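Local coordinates for protein putative transcriptional regulator (Streptomyces coelicolor, PDB 2ZB9) that probably acts as a TetR-family transcription factor that binds regulatory DNA with a helix-turn-helix motif, at residues A84-G89 with L95-R100; A142-R147 with V165-L170. One frame throughout, in Å; residues are numbered along the deposited sequence.

Interaction 1 (A84-G89 with L95-R100)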
loop_
_atom_site.group_PDB
_atom_site.type_symbol
_atom_site.label_atom_id
_atom_site.label_comp_id
_atom_site.label_asym_id
_atom_site.label_seq_id
_atom_site.Cartn_x
_atom_site.Cartn_y
_atom_site.Cartn_z
ATOM N N ALA A 84 4.386 -13.984 -13.606
ATOM C CA ALA A 84 3.953 -13.717 -14.976
ATOM C C ALA A 84 2.444 -13.943 -15.113
ATOM O O ALA A 84 1.865 -14.775 -14.406
ATOM C CB ALA A 84 4.711 -14.624 -15.958
ATOM N N PHE A 85 1.818 -13.221 -16.040
ATOM C CA PHE A 85 0.377 -13.329 -16.248
ATOM C C PHE A 85 -0.075 -14.378 -17.246
ATOM O O PHE A 85 0.331 -14.364 -18.408
ATOM C CB PHE A 85 -0.221 -11.984 -16.687
ATOM C CG PHE A 85 -0.361 -10.988 -15.576
ATOM C CD1 PHE A 85 0.724 -10.213 -15.174
ATOM C CD2 PHE A 85 -1.567 -10.865 -14.890
ATOM C CE1 PHE A 85 0.613 -9.334 -14.099
ATOM C CE2 PHE A 85 -1.684 -9.993 -13.819
ATOM C CZ PHE A 85 -0.585 -9.223 -13.422
ATOM N N PRO A 86 -0.925 -15.310 -16.803
ATOM C CA PRO A 86 -1.397 -16.326 -17.742
ATOM C C PRO A 86 -2.273 -15.544 -18.712
ATOM O O PRO A 86 -2.901 -14.563 -18.318
ATOM C CB PRO A 86 -2.236 -17.252 -16.861
ATOM C CG PRO A 86 -1.653 -17.070 -15.495
ATOM C CD PRO A 86 -1.411 -15.584 -15.441
ATOM N N ASP A 87 -2.317 -15.955 -19.970
ATOM C CA ASP A 87 -3.144 -15.256 -20.943
ATOM C C ASP A 87 -3.875 -16.331 -21.735
ATOM O O ASP A 87 -3.574 -16.580 -22.898
ATOM C CB ASP A 87 -2.266 -14.394 -21.855
ATOM C CG ASP A 87 -3.053 -13.301 -22.561
ATOM O OD1 ASP A 87 -2.442 -12.527 -23.330
ATOM O OD2 ASP A 87 -4.279 -13.211 -22.349
ATOM N N THR A 88 -4.843 -16.960 -21.075
ATOM C CA THR A 88 -5.625 -18.049 -21.647
ATOM C C THR A 88 -6.943 -17.633 -22.293
ATOM O O THR A 88 -7.607 -18.452 -22.926
ATOM C CB THR A 88 -5.958 -19.082 -20.563
ATOM O OG1 THR A 88 -6.928 -18.529 -19.665
ATOM C CG2 THR A 88 -4.710 -19.437 -19.769
ATOM N N GLY A 89 -7.331 -16.374 -22.124
ATOM C CA GLY A 89 -8.584 -15.915 -22.694
ATOM C C GLY A 89 -9.698 -15.867 -21.660
ATOM O O GLY A 89 -10.852 -15.618 -21.997
ATOM N N LEU A 95 -6.565 -13.941 -13.636
ATOM C CA LEU A 95 -6.377 -12.987 -12.548
ATOM C C LEU A 95 -6.281 -13.727 -11.204
ATOM O O LEU A 95 -5.433 -13.402 -10.367
ATOM C CB LEU A 95 -7.543 -11.989 -12.535
ATOM C CG LEU A 95 -7.283 -10.474 -12.550
ATOM C CD1 LEU A 95 -6.084 -10.111 -13.416
ATOM C CD2 LEU A 95 -8.538 -9.776 -13.069
ATOM N N LEU A 96 -7.137 -14.727 -11.002
ATOM C CA LEU A 96 -7.111 -15.503 -9.759
ATOM C C LEU A 96 -5.792 -16.254 -9.656
ATOM O O LEU A 96 -5.167 -16.293 -8.599
ATOM C CB LEU A 96 -8.258 -16.523 -9.705
ATOM C CG LEU A 96 -9.606 -16.289 -9.002
ATOM C CD1 LEU A 96 -9.553 -15.088 -8.061
ATOM C CD2 LEU A 96 -10.678 -16.106 -10.049
ATOM N N ALA A 97 -5.361 -16.850 -10.759
ATOM C CA ALA A 97 -4.105 -17.600 -10.762
ATOM C C ALA A 97 -2.908 -16.708 -10.456
ATOM O O ALA A 97 -2.025 -17.094 -9.697
ATOM C CB ALA A 97 -3.905 -18.292 -12.108
ATOM N N GLN A 98 -2.877 -15.512 -11.035
ATOM C CA GLN A 98 -1.755 -14.601 -10.803
ATOM C C GLN A 98 -1.777 -14.024 -9.387
ATOM O O GLN A 98 -0.740 -13.953 -8.737
ATOM C CB GLN A 98 -1.767 -13.472 -11.843
ATOM C CG GLN A 98 -0.449 -12.714 -12.012
ATOM C CD GLN A 98 -0.119 -11.811 -10.842
ATOM O OE1 GLN A 98 -1.007 -11.366 -10.120
ATOM N NE2 GLN A 98 1.166 -11.512 -10.665
ATOM N N LEU A 99 -2.949 -13.614 -8.908
ATOM C CA LEU A 99 -3.054 -13.057 -7.559
ATOM C C LEU A 99 -2.680 -14.105 -6.506
ATOM O O LEU A 99 -2.139 -13.764 -5.452
ATOM C CB LEU A 99 -4.476 -12.549 -7.261
ATOM C CG LEU A 99 -4.906 -11.083 -7.424
ATOM C CD1 LEU A 99 -3.775 -10.147 -6.997
ATOM C CD2 LEU A 99 -5.304 -10.815 -8.851
ATOM N N ARG A 100 -2.975 -15.375 -6.780
ATOM C CA ARG A 100 -2.635 -16.438 -5.827
ATOM C C ARG A 100 -1.132 -16.692 -5.789
ATOM O O ARG A 100 -0.561 -16.912 -4.722
ATOM C CB ARG A 100 -3.392 -17.725 -6.160
ATOM C CG ARG A 100 -4.828 -17.700 -5.640
ATOM C CD ARG A 100 -5.710 -18.779 -6.253
ATOM N NE ARG A 100 -7.080 -18.616 -5.770
ATOM C CZ ARG A 100 -8.165 -19.112 -6.357
ATOM N NH1 ARG A 100 -8.068 -19.826 -7.472
ATOM N NH2 ARG A 100 -9.358 -18.875 -5.827
#
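The Q98 side chain lies against one face of the F85 ring, bringing helix 91-108 up to the loop that precedes it. Its CB starts the contact, 4.0 Å from F85 CD2, and P86 CD lies slightly farther off, 4.2 Å from Q98 CB. CG then sits over the aromatic face as a CH-pi donor, 3.6 Å from the F85 ring centroid and 16° off the ring normal. The bend at the next torsion (chi2 -72°) lays the amide almost flat on the ring, the planes 12° apart, with Q98 CD 3.7 Å from F85 CZ. At the tip, OE1 accepts from W171 NE1 and NE2 donates to L83 O, two bonds that fix which way round the amide faces. L95 CD1 comes to the ring edge, 4.4 Å from F85 CE2, while P86 CG meets A97 CB at 4.2 Å, a small apolar pairing near the surface. With an alanine in place of F85, the Q98 methylenes and amide would probably lose the flat surface they rest on. Glutamine suits the place because its aliphatic stem serves the ring while its amide, donor and acceptor, is satisfied by W171 NE1 and L83 O.

Interaction 2 (A142-R147 with V165-L170); sequences ALAAER and VLVDQL
In the all-helical C-terminal domain of this TetR-family protein, helix 126-153 packs against helix 163-179 where A144 faces V167 and the backbone N of A145 lies beside it. The contact is small and buried, about 81 Å² in all, a matter of van der Waals packing without polar bonds between the two segments. The backbones come nearest at A144 and V167, whose CA atoms are 6.8 Å apart. Alanine fits such a place because its single methyl lets a branched neighbour reach close to the helix backbone; valine answers with two short methyls that project from its CB without a long flexible chain. One of them, CG2, does the touching: it is 4.2 Å from A144 CB and 4.3 Å from A145 N, so it rests beside the methyl of one alanine and the main chain of the next. V167 also packs on R141, so a larger group lies against the pair as well.

The next residue along, D168, turns to polar work instead. Its OD1 meets R141 NH2 of the same chain and H176 ND1 of the second subunit, and its OD2 forms a salt bridge with R177 of that subunit. Helix 163-179 thus serves the core with V167 and the dimer interface with D168, consistent with the helical dimer interface usual in this family. The first torsion of V167 sets the split between its methyls: CG1 stands anti to the backbone N (chi1 174°), which puts CG2 anti to the carbonyl carbon and in front of A144, whose CB is 4.8 Å from V167 CG1.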
loop_
_atom_site.group_PDB
_atom_site.type_symbol
_atom_site.label_atom_id
_atom_site.label_comp_id
_atom_site.label_asym_id
_atom_site.label_seq_id
_atom_site.Cartn_x
_atom_site.Cartn_y
_atom_site.Cartn_z
ATOM N N ALA A 142 2.895 -2.261 -15.515
ATOM C CA ALA A 142 2.740 -2.347 -16.963
ATOM C C ALA A 142 2.341 -3.760 -17.357
ATOM O O ALA A 142 1.523 -3.952 -18.250
ATOM C CB ALA A 142 4.046 -1.947 -17.664
ATOM N N LEU A 143 2.923 -4.744 -16.681
ATOM C CA LEU A 143 2.637 -6.154 -16.945
ATOM C C LEU A 143 1.166 -6.432 -16.615
ATOM O O LEU A 143 0.455 -7.083 -17.374
ATOM C CB LEU A 143 3.557 -7.032 -16.083
ATOM C CG LEU A 143 4.639 -7.946 -16.685
ATOM C CD1 LEU A 143 4.997 -7.560 -18.122
ATOM C CD2 LEU A 143 5.866 -7.895 -15.776
ATOM N N ALA A 144 0.708 -5.924 -15.479
ATOM C CA ALA A 144 -0.679 -6.118 -15.078
ATOM C C ALA A 144 -1.648 -5.338 -15.985
ATOM O O ALA A 144 -2.648 -5.882 -16.465
ATOM C CB ALA A 144 -0.855 -5.694 -13.625
ATOM N N ALA A 145 -1.352 -4.064 -16.225
ATOM C CA ALA A 145 -2.217 -3.240 -17.065
ATOM C C ALA A 145 -2.333 -3.849 -18.459
ATOM O O ALA A 145 -3.386 -3.788 -19.093
ATOM C CB ALA A 145 -1.666 -1.823 -17.149
ATOM N N GLU A 146 -1.244 -4.450 -18.925
ATOM C CA GLU A 146 -1.220 -5.079 -20.238
ATOM C C GLU A 146 -2.190 -6.256 -20.302
ATOM O O GLU A 146 -2.951 -6.398 -21.260
ATOM C CB GLU A 146 0.197 -5.544 -20.545
ATOM C CG GLU A 146 0.451 -5.940 -21.973
ATOM C CD GLU A 146 1.914 -5.763 -22.325
ATOM O OE1 GLU A 146 2.344 -4.596 -22.514
ATOM O OE2 GLU A 146 2.635 -6.784 -22.387
ATOM N N ARG A 147 -2.159 -7.108 -19.287
ATOM C CA ARG A 147 -3.060 -8.252 -19.251
ATOM C C ARG A 147 -4.502 -7.740 -19.218
ATOM O O ARG A 147 -5.368 -8.247 -19.928
ATOM C CB ARG A 147 -2.796 -9.112 -18.011
ATOM C CG ARG A 147 -3.775 -10.270 -17.860
ATOM C CD ARG A 147 -3.675 -11.225 -19.051
ATOM N NE ARG A 147 -4.697 -12.267 -19.032
ATOM C CZ ARG A 147 -5.903 -12.151 -19.582
ATOM N NH1 ARG A 147 -6.251 -11.033 -20.203
ATOM N NH2 ARG A 147 -6.761 -13.161 -19.521
ATOM N N VAL A 165 -6.476 1.875 -12.637
ATOM C CA VAL A 165 -7.219 1.940 -11.382
ATOM C C VAL A 165 -7.388 0.519 -10.851
ATOM O O VAL A 165 -7.245 0.273 -9.657
ATOM C CB VAL A 165 -8.627 2.577 -11.572
ATOM C CG1 VAL A 165 -9.392 2.575 -10.228
ATOM C CG2 VAL A 165 -8.497 4.002 -12.109
ATOM N N LEU A 166 -7.698 -0.418 -11.743
ATOM C CA LEU A 166 -7.891 -1.813 -11.343
ATOM C C LEU A 166 -6.647 -2.344 -10.643
ATOM O O LEU A 166 -6.738 -3.054 -9.647
ATOM C CB LEU A 166 -8.198 -2.689 -12.558
ATOM C CG LEU A 166 -9.438 -2.335 -13.381
ATOM C CD1 LEU A 166 -9.574 -3.329 -14.531
ATOM C CD2 LEU A 166 -10.688 -2.378 -12.494
ATOM N N VAL A 167 -5.481 -2.000 -11.178
ATOM C CA VAL A 167 -4.231 -2.439 -10.580
ATOM C C VAL A 167 -4.205 -2.135 -9.081
ATOM O O VAL A 167 -3.810 -2.975 -8.273
ATOM C CB VAL A 167 -3.023 -1.752 -11.255
ATOM C CG1 VAL A 167 -1.742 -2.122 -10.519
ATOM C CG2 VAL A 167 -2.935 -2.167 -12.724
ATOM N N ASP A 168 -4.629 -0.933 -8.704
ATOM C CA ASP A 168 -4.638 -0.547 -7.297
ATOM C C ASP A 168 -5.733 -1.234 -6.498
ATOM O O ASP A 168 -5.625 -1.363 -5.282
ATOM C CB ASP A 168 -4.794 0.967 -7.176
ATOM C CG ASP A 168 -3.595 1.709 -7.723
ATOM O OD1 ASP A 168 -2.505 1.608 -7.109
ATOM O OD2 ASP A 168 -3.743 2.377 -8.769
ATOM N N GLN A 169 -6.790 -1.668 -7.176
ATOM C CA GLN A 169 -7.881 -2.336 -6.478
ATOM C C GLN A 169 -7.674 -3.836 -6.340
ATOM O O GLN A 169 -8.484 -4.529 -5.722
ATOM C CB GLN A 169 -9.213 -2.020 -7.161
ATOM C CG GLN A 169 -9.610 -0.558 -6.975
ATOM C CD GLN A 169 -10.972 -0.241 -7.547
ATOM O OE1 GLN A 169 -11.158 -0.227 -8.757
ATOM N NE2 GLN A 169 -11.934 0.013 -6.673
ATOM N N LEU A 170 -6.587 -4.334 -6.920
ATOM C CA LEU A 170 -6.241 -5.746 -6.811
ATOM C C LEU A 170 -4.948 -5.847 -6.006
ATOM O O LEU A 170 -4.974 -6.039 -4.798
ATOM C CB LEU A 170 -6.024 -6.387 -8.186
ATOM C CG LEU A 170 -7.201 -6.875 -9.031
ATOM C CD1 LEU A 170 -8.301 -7.423 -8.132
ATOM C CD2 LEU A 170 -7.719 -5.753 -9.880
#

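In the fold
The two contacts adjoin, their centres about 12 Å apart, and the loop side chain F85 and the residues A144 and R147 of helix 126-153 join them. F85 of interaction 1 reaches interaction 2 through F85 CZ, 3.5 Å from A144 CA, and its CD2 lies 3.7 Å from R147 CG. A144 therefore has F85 as well as V167 for neighbours. R147 adds a polar tie: its NE makes a probable hydrogen bond of 3.0 Å to P86 O, while the ion pair to D87 is long and weak; its NH2 pairs with D94 on helix 91-108. W171, on helix 163-179, meets both F85 and A144, so the loop and helices 126-153 and 163-179 meet around W171.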